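Local coordinates for putative SAM-dependent O-methyltranferase (Podospora anserina, PDB 4YMH) that binds S-adenosylmethionine and its product S-adenosylhomocysteine and probably transfers methyl groups to hydroxyl oxygens, as a member of the cation-dependent O-methyltransferase family, at the interface of chains A and B. Coordinates in Å, arbitrary orientation; residue numbers count along the deposited sequence, not the author numbering. Chains: chain A/B, Putative SAM-dependent O-methyltranferase.

The interface of chains A and B. Residues chain A 62-63, 65, 89; chain B 218, 232, 235.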
loop_
_atom_site.group_PDB
_atom_site.type_symbol
_atom_site.label_atom_id
_atom_site.label_comp_id
_atom_site.label_asym_id
_atom_site.label_seq_id
_atom_site.Cartn_x
_atom_site.Cartn_y
_atom_site.Cartn_z
ATOM N N ARG A 62 -6.216 -9.194 -8.065
ATOM C CA ARG A 62 -7.528 -9.782 -7.789
ATOM C C ARG A 62 -8.511 -8.721 -7.315
ATOM O O ARG A 62 -9.710 -8.777 -7.602
ATOM C CB ARG A 62 -7.422 -10.904 -6.749
ATOM C CG ARG A 62 -6.685 -12.144 -7.290
ATOM C CD ARG A 62 -7.068 -13.408 -6.566
ATOM N NE ARG A 62 -6.363 -14.566 -7.115
ATOM C CZ ARG A 62 -5.512 -15.330 -6.434
ATOM N NH1 ARG A 62 -5.272 -15.090 -5.151
ATOM N NH2 ARG A 62 -4.919 -16.357 -7.034
ATOM N N ASP A 63 -7.991 -7.757 -6.577
ATOM C CA ASP A 63 -8.803 -6.687 -6.004
ATOM C C ASP A 63 -9.279 -5.710 -7.076
ATOM O O ASP A 63 -10.480 -5.471 -7.215
ATOM C CB ASP A 63 -7.991 -5.961 -4.922
ATOM C CG ASP A 63 -8.717 -4.766 -4.318
ATOM O OD1 ASP A 63 -9.963 -4.754 -4.257
ATOM O OD2 ASP A 63 -8.011 -3.836 -3.876
ATOM N N LYS A 65 -9.075 -5.918 -10.345
ATOM C CA LYS A 65 -9.571 -6.563 -11.559
ATOM C C LYS A 65 -9.262 -5.768 -12.839
ATOM O O LYS A 65 -10.165 -5.432 -13.596
ATOM C CB LYS A 65 -11.083 -6.815 -11.426
ATOM C CG LYS A 65 -11.398 -7.895 -10.382
ATOM C CD LYS A 65 -12.876 -8.054 -10.082
ATOM C CE LYS A 65 -13.318 -7.088 -8.988
ATOM N NZ LYS A 65 -12.610 -7.266 -7.678
ATOM N N ASP A 89 -9.117 -15.281 -13.654
ATOM C CA ASP A 89 -10.570 -15.311 -13.815
ATOM C C ASP A 89 -11.059 -14.474 -14.992
ATOM O O ASP A 89 -12.061 -14.805 -15.622
ATOM C CB ASP A 89 -11.259 -14.849 -12.527
ATOM C CG ASP A 89 -11.318 -15.944 -11.472
ATOM O OD1 ASP A 89 -11.069 -17.120 -11.817
ATOM O OD2 ASP A 89 -11.626 -15.636 -10.300
ATOM N N ASP B 218 -9.230 -13.313 1.293
ATOM C CA ASP B 218 -7.815 -13.170 0.923
ATOM C C ASP B 218 -7.234 -12.113 1.846
ATOM O O ASP B 218 -7.877 -11.084 2.094
ATOM C CB ASP B 218 -7.623 -12.723 -0.534
ATOM C CG ASP B 218 -8.085 -13.754 -1.550
ATOM O OD1 ASP B 218 -7.945 -14.972 -1.303
ATOM O OD2 ASP B 218 -8.574 -13.326 -2.621
ATOM N N ARG B 232 -10.024 -8.987 1.699
ATOM C CA ARG B 232 -11.127 -8.946 0.736
ATOM C C ARG B 232 -11.798 -10.305 0.701
ATOM O O ARG B 232 -11.233 -11.281 1.187
ATOM C CB ARG B 232 -10.634 -8.578 -0.664
ATOM C CG ARG B 232 -9.643 -9.605 -1.232
ATOM C CD ARG B 232 -9.112 -9.198 -2.599
ATOM N NE ARG B 232 -10.165 -9.193 -3.608
ATOM C CZ ARG B 232 -10.470 -10.246 -4.359
ATOM N NH1 ARG B 232 -9.786 -11.371 -4.218
ATOM N NH2 ARG B 232 -11.445 -10.173 -5.257
ATOM N N ASP B 235 -12.482 -14.789 -4.243
ATOM C CA ASP B 235 -13.251 -14.899 -5.479
ATOM C C ASP B 235 -14.042 -16.207 -5.556
ATOM O O ASP B 235 -13.558 -17.253 -5.130
ATOM C CB ASP B 235 -12.321 -14.787 -6.692
ATOM C CG ASP B 235 -11.764 -13.384 -6.866
ATOM O OD1 ASP B 235 -12.416 -12.432 -6.393
ATOM O OD2 ASP B 235 -10.682 -13.234 -7.472
HETATM O O HOH W 1 -11.577 -6.511 -3.296
HETATM O O HOH W 2 -10.946 -10.854 -8.670
#
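The backbone carbonyl oxygen O of A:Arg62, near the end of helix 51-64, lies over one face of the B:Arg232 guanidinium, 3.2 Å from B:Arg232 NH2 and offset toward the rim. The same oxygen accepts a long hydrogen bond (3.3 Å) from the side-chain nitrogen NZ of A:Lys65, in the carbonyl plane, and is bridged by a water to carboxylate OD2 of B:Asp235. The bent A:Lys65 chain also brings NZ within 2.8 Å of A:Asp63 O, from above that carbonyl's plane. Two carboxylates of chain B fix the rotation of the guanidinium. B:Arg232 NH2 makes a nearly straight salt bridge (2.7 Å) to B:Asp235 OD1, on its syn side but tilted out of the carboxylate plane. B:Arg232 NH1 reaches B:Asp218 OD2 (2.8 Å) by a strongly bent one, 119° at H. NE points at a second water, which continues to A:Asp63 OD1. B:Arg232 starts from strand 228-233 with CG between the backbone N and the carbonyl carbon (chi1 62°), and its bend at chi3 presents a guanidinium face to the A:Arg62 carbonyl. Replacing B:Arg232 by alanine would probably leave the carboxylates of B:Asp218 and B:Asp235 without this positive partner. The aliphatic part of A:Arg62 runs across B:Arg232 at about a right angle, A:Arg62 CB lying 3.9 Å from B:Arg232 CZ. This patch recurs with the chains exchanged in the two-fold deposited assembly. Farther along, A:Arg62 CD passes 3.7 Å from B:Asp235 OD2.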